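Long-range contacts in 26S proteasome regulatory subunit rpn10 (Schizosaccharomyces pombe, PDB 2X5N), which protects ubiquitin chains against disassembly by deubiquitinating enzymes and thereby promotes protein degradation by the 26S proteasome: residues D30-M34 and L177-N182; M34-Q38 and P185-G189. All coordinates share one frame; numbering follows the deposited sequence. Where two conformers were deposited one is given.

Contact 1. Residues D30-M34 and L177-N182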
loop_
_atom_site.group_PDB
_atom_site.type_symbol
_atom_site.label_atom_id
_atom_site.label_comp_id
_atom_site.label_asym_id
_atom_site.label_seq_id
_atom_site.Cartn_x
_atom_site.Cartn_y
_atom_site.Cartn_z
ATOM N N ASP A 30 2.683 0.474 11.759
ATOM C CA ASP A 30 3.035 -0.861 12.250
ATOM C C ASP A 30 2.734 -1.960 11.194
ATOM O O ASP A 30 3.463 -2.936 11.056
ATOM C CB ASP A 30 2.273 -1.198 13.543
ATOM C CG ASP A 30 2.800 -0.455 14.774
ATOM O OD1 ASP A 30 3.688 0.405 14.639
ATOM O OD2 ASP A 30 2.316 -0.742 15.895
ATOM N N THR A 31 1.660 -1.790 10.443
ATOM C CA THR A 31 1.284 -2.728 9.381
ATOM C C THR A 31 2.307 -2.728 8.224
ATOM O O THR A 31 2.593 -3.768 7.622
ATOM C CB THR A 31 -0.109 -2.394 8.871
ATOM O OG1 THR A 31 -0.984 -2.324 9.996
ATOM C CG2 THR A 31 -0.593 -3.446 7.927
ATOM N N VAL A 32 2.877 -1.571 7.925
ATOM C CA VAL A 32 3.907 -1.466 6.892
ATOM C C VAL A 32 5.079 -2.411 7.203
ATOM O O VAL A 32 5.598 -3.096 6.316
ATOM C CB VAL A 32 4.409 -0.003 6.768
ATOM C CG1 VAL A 32 5.653 0.091 5.865
ATOM C CG2 VAL A 32 3.297 0.889 6.208
ATOM N N HIS A 33 5.487 -2.465 8.460
ATOM C CA HIS A 33 6.631 -3.281 8.835
ATOM C C HIS A 33 6.313 -4.750 8.565
ATOM O O HIS A 33 7.157 -5.518 8.093
ATOM C CB HIS A 33 7.016 -3.035 10.304
ATOM C CG HIS A 33 8.411 -3.453 10.642
ATOM N ND1 HIS A 33 9.049 -3.102 11.823
ATOM C CD2 HIS A 33 9.335 -4.158 9.968
ATOM C CE1 HIS A 33 10.287 -3.603 11.832
ATOM N NE2 HIS A 33 10.487 -4.265 10.699
ATOM N N MET A 34 5.078 -5.147 8.859
ATOM C CA MET A 34 4.654 -6.524 8.619
ATOM C C MET A 34 4.673 -6.889 7.139
ATOM O O MET A 34 5.163 -7.952 6.776
ATOM C CB MET A 34 3.270 -6.748 9.278
ATOM C CG MET A 34 2.656 -8.116 9.083
ATOM S SD MET A 34 1.869 -8.412 7.483
ATOM C CE MET A 34 0.544 -7.217 7.525
ATOM N N LEU A 177 -4.589 -3.041 13.885
ATOM C CA LEU A 177 -4.668 -3.192 12.446
ATOM C C LEU A 177 -3.619 -4.149 11.913
ATOM O O LEU A 177 -3.901 -4.967 11.045
ATOM C CB LEU A 177 -4.523 -1.819 11.792
ATOM C CG LEU A 177 -4.602 -1.774 10.250
ATOM C CD1 LEU A 177 -5.950 -2.284 9.744
ATOM C CD2 LEU A 177 -4.330 -0.386 9.750
ATOM N N SER A 178 -2.404 -4.049 12.430
ATOM C CA SER A 178 -1.328 -4.893 11.929
ATOM C C SER A 178 -1.651 -6.366 12.134
ATOM O O SER A 178 -1.412 -7.184 11.260
ATOM C CB SER A 178 0.003 -4.525 12.584
ATOM O OG SER A 178 -0.066 -4.649 13.993
ATOM N N ASP A 179 -2.210 -6.707 13.289
ATOM C CA ASP A 179 -2.591 -8.088 13.566
ATOM C C ASP A 179 -3.690 -8.531 12.616
ATOM O O ASP A 179 -3.645 -9.626 12.076
ATOM C CB ASP A 179 -3.054 -8.246 15.016
ATOM C CG ASP A 179 -1.920 -8.046 16.015
ATOM O OD1 ASP A 179 -0.772 -8.387 15.682
ATOM O OD2 ASP A 179 -2.173 -7.539 17.119
ATOM N N LEU A 180 -4.698 -7.692 12.439
ATOM C CA LEU A 180 -5.811 -8.026 11.552
ATOM C C LEU A 180 -5.363 -8.207 10.103
ATOM O O LEU A 180 -5.765 -9.155 9.442
ATOM C CB LEU A 180 -6.895 -6.962 11.673
ATOM C CG LEU A 180 -7.572 -6.968 13.047
ATOM C CD1 LEU A 180 -8.362 -5.687 13.254
ATOM C CD2 LEU A 180 -8.486 -8.191 13.184
ATOM N N VAL A 181 -4.513 -7.320 9.606
ATOM C CA VAL A 181 -3.989 -7.481 8.254
ATOM C C VAL A 181 -3.057 -8.705 8.169
ATOM O O VAL A 181 -3.000 -9.398 7.149
ATOM C CB VAL A 181 -3.297 -6.203 7.749
ATOM C CG1 VAL A 181 -2.778 -6.412 6.347
ATOM C CG2 VAL A 181 -4.270 -5.014 7.779
ATOM N N ASN A 182 -2.312 -8.971 9.224
ATOM C CA ASN A 182 -1.467 -10.155 9.233
ATOM C C ASN A 182 -2.318 -11.426 9.110
ATOM O O ASN A 182 -1.841 -12.426 8.580
ATOM C CB ASN A 182 -0.593 -10.202 10.489
ATOM C CG ASN A 182 0.514 -11.236 10.396
ATOM O OD1 ASN A 182 1.160 -11.372 9.381
ATOM N ND2 ASN A 182 0.742 -11.960 11.480
HETATM O O HOH W 1 0.530 -2.737 16.129
#

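Contact 2. Residues M34-Q38 and P185-G189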
loop_
_atom_site.group_PDB
_atom_site.type_symbol
_atom_site.label_atom_id
_atom_site.label_comp_id
_atom_site.label_asym_id
_atom_site.label_seq_id
_atom_site.Cartn_x
_atom_site.Cartn_y
_atom_site.Cartn_z
ATOM N N MET A 34 5.078 -5.147 8.859
ATOM C CA MET A 34 4.654 -6.524 8.619
ATOM C C MET A 34 4.673 -6.889 7.139
ATOM O O MET A 34 5.163 -7.952 6.776
ATOM C CB MET A 34 3.270 -6.748 9.278
ATOM C CG MET A 34 2.656 -8.116 9.083
ATOM S SD MET A 34 1.869 -8.412 7.483
ATOM C CE MET A 34 0.544 -7.217 7.525
ATOM N N ILE A 35 4.143 -6.010 6.296
ATOM C CA ILE A 35 4.126 -6.223 4.845
ATOM C C ILE A 35 5.568 -6.316 4.316
ATOM O O ILE A 35 5.913 -7.200 3.536
ATOM C CB ILE A 35 3.390 -5.069 4.137
ATOM C CG1 ILE A 35 1.914 -5.023 4.515
ATOM C CG2 ILE A 35 3.504 -5.217 2.615
ATOM C CD1 ILE A 35 1.140 -6.259 4.133
ATOM N N PHE A 36 6.395 -5.361 4.722
ATOM C CA PHE A 36 7.823 -5.358 4.424
ATOM C C PHE A 36 8.509 -6.669 4.682
ATOM O O PHE A 36 9.184 -7.250 3.837
ATOM C CB PHE A 36 8.519 -4.149 5.037
ATOM C CG PHE A 36 9.947 -3.971 4.646
ATOM C CD1 PHE A 36 10.292 -3.036 3.676
ATOM C CD2 PHE A 36 10.960 -4.689 5.262
ATOM C CE1 PHE A 36 11.616 -2.804 3.351
ATOM C CE2 PHE A 36 12.292 -4.468 4.913
ATOM C CZ PHE A 36 12.606 -3.530 3.968
ATOM N N ASN A 37 8.303 -7.151 5.899
ATOM C CA ASN A 37 8.909 -8.408 6.311
ATOM C C ASN A 37 8.346 -9.580 5.542
ATOM O O ASN A 37 9.086 -10.482 5.194
ATOM C CB ASN A 37 8.753 -8.620 7.827
ATOM C CG ASN A 37 9.699 -7.747 8.630
ATOM O OD1 ASN A 37 10.573 -7.055 8.073
ATOM N ND2 ASN A 37 9.517 -7.749 9.940
ATOM N N GLN A 38 7.060 -9.565 5.219
ATOM C CA GLN A 38 6.502 -10.620 4.368
ATOM C C GLN A 38 7.287 -10.686 3.050
ATOM O O GLN A 38 7.714 -11.763 2.612
ATOM C CB GLN A 38 5.006 -10.373 4.119
ATOM C CG GLN A 38 4.260 -11.466 3.332
ATOM C CD GLN A 38 4.370 -11.319 1.820
ATOM O OE1 GLN A 38 3.930 -10.327 1.245
ATOM N NE2 GLN A 38 4.962 -12.321 1.161
ATOM N N PRO A 185 -5.422 -12.345 3.719
ATOM C CA PRO A 185 -4.660 -12.953 2.630
ATOM C C PRO A 185 -3.275 -12.432 2.321
ATOM O O PRO A 185 -2.451 -13.107 1.721
ATOM C CB PRO A 185 -5.634 -13.003 1.434
ATOM C CG PRO A 185 -6.981 -12.886 2.040
ATOM C CD PRO A 185 -6.789 -12.010 3.287
ATOM N N ILE A 186 -3.067 -11.169 2.680
ATOM C CA ILE A 186 -1.782 -10.541 2.413
ATOM C C ILE A 186 -0.838 -10.567 3.601
ATOM O O ILE A 186 0.235 -10.001 3.547
ATOM C CB ILE A 186 -1.939 -9.103 1.852
ATOM C CG1 ILE A 186 -2.434 -8.116 2.910
ATOM C CG2 ILE A 186 -2.884 -9.117 0.655
ATOM C CD1 ILE A 186 -2.521 -6.667 2.423
ATOM N N GLY A 187 -1.226 -11.254 4.670
ATOM C CA GLY A 187 -0.382 -11.348 5.834
ATOM C C GLY A 187 0.781 -12.315 5.669
ATOM O O GLY A 187 0.988 -12.925 4.633
ATOM N N GLN A 188 1.553 -12.466 6.732
ATOM C CA GLN A 188 2.781 -13.241 6.655
ATOM C C GLN A 188 2.555 -14.740 6.558
ATOM O O GLN A 188 3.325 -15.432 5.900
ATOM C CB GLN A 188 3.663 -12.936 7.852
ATOM C CG GLN A 188 4.170 -11.511 7.855
ATOM C CD GLN A 188 4.973 -11.188 9.093
ATOM O OE1 GLN A 188 4.420 -10.810 10.128
ATOM N NE2 GLN A 188 6.287 -11.341 8.997
ATOM N N GLY A 189 1.511 -15.238 7.208
ATOM C CA GLY A 189 1.303 -16.674 7.309
ATOM C C GLY A 189 2.285 -17.242 8.323
ATOM O O GLY A 189 2.711 -16.536 9.264
HETATM O O HOH W 2 1.890 -8.584 1.849
#

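Contact 1. Residues D30-M34 and L177-N182
L177 lays its isobutyl group against the hydroxyl of T31, CG standing 3.7 Å from T31 OG1. S178 comes next and marks the closest backbone approach, its CA lying 4.2 Å from T31 CA. There T31 OG1 sits 3.2 Å from S178 CA, yet its hydrogen bond runs back along its own helix to A27 O; the angle to S178 N is too poor for a second. In the conformer given, one of two, S178 OG shares a water with D30 OD2, so this bridge may be only partly populated.

The two helix segments cross at -34° with their axes 8.6 Å apart, on one side of the central sheet of a von Willebrand factor A domain; T31 reaches F112 of the sheet below, L177 I143 and V181 I141. The V181 and T31 side chains cross at about a right angle, T31 CG2 resting on V181 CB, and V181 CG1 lies 3.6 Å from M34 CE. Bends at chi2 (-79°) and chi3 (-64°) turn the M34 thioether so that this methyl faces the valine. N182 flanks the same chain: its OD1, hydrogen-bonded to Q188 N, is 3.6 Å from M34 SD. Cutting M34 back to an alanine is likely to leave a gap beside V181 and to uncover one flank of the N182 amide.

Contact 2. Residues M34-Q38 and P185-G189
The first helix of the von Willebrand factor A domain, 24-42, is covered here by the loop that follows helix 177-182, with M34, I35 and Q38 touching I186, G187 and Q188. The loop segment has no regular secondary structure, and its CA trace draws closest where Q38 CA and Q188 CA stand 5.1 Å apart.

At the buried end, I35 and I186 cross obliquely, their CD1 methyls 4.1 Å apart. The CB of I35 points away from the loop, but chi1 of -65° followed by chi2 of -61° swings CD1 round to it, where that methyl also lies 3.9 Å from I186 O. Behind this pair, I186 rests on V181 of helix 177-182 and on I141 and V168 of the sheet, which ties the loop to the domain core.

G187 passes by the thioether, with its CA 4.1 Å from M34 SD, while its carbonyl oxygen stands 3.8 Å from Q38 CG. Q188, in one of its two deposited conformers, then runs alongside M34 in the reverse direction. Its CG is 3.9 Å from M34 SD, and its CD lies against M34 CG. Q188 CG also meets Q38 CB at 4.0 Å, so its methylene touches both side chains.

One water joins the two segments, donating to both Q38 OE1 and I186 O. Q38 sets off toward the loop, its chi1 of -175° placing CG opposite the backbone N, and the bend at chi2 then brings OE1 to this water. Since both water protons go to these two acceptors, the polar link is indirect, whereas the direct contacts are van der Waals ones, in which carbon and sulfur of the helix side chains meet loop backbone carbonyls as well as apolar groups.

In the fold
Contacts 1 and 2 follow one another along helix 24-42, sharing M34, and their centres lie about 8 Å apart on the same side of the chain's centre. Their other halves also succeed each other: helix 177-182 first, then the loop at 185-189. Each pairing spans more than 140 residues, including most strands of the six-stranded sheet. The two sites touch directly, N182 OD1 of contact 1 lying 2.9 Å from Q188 N of contact 2, a probable hydrogen bond. Together they hold the C-terminal part of the chain along an early helix, so that the first and last helices of the von Willebrand factor A domain pack side by side over the sheet.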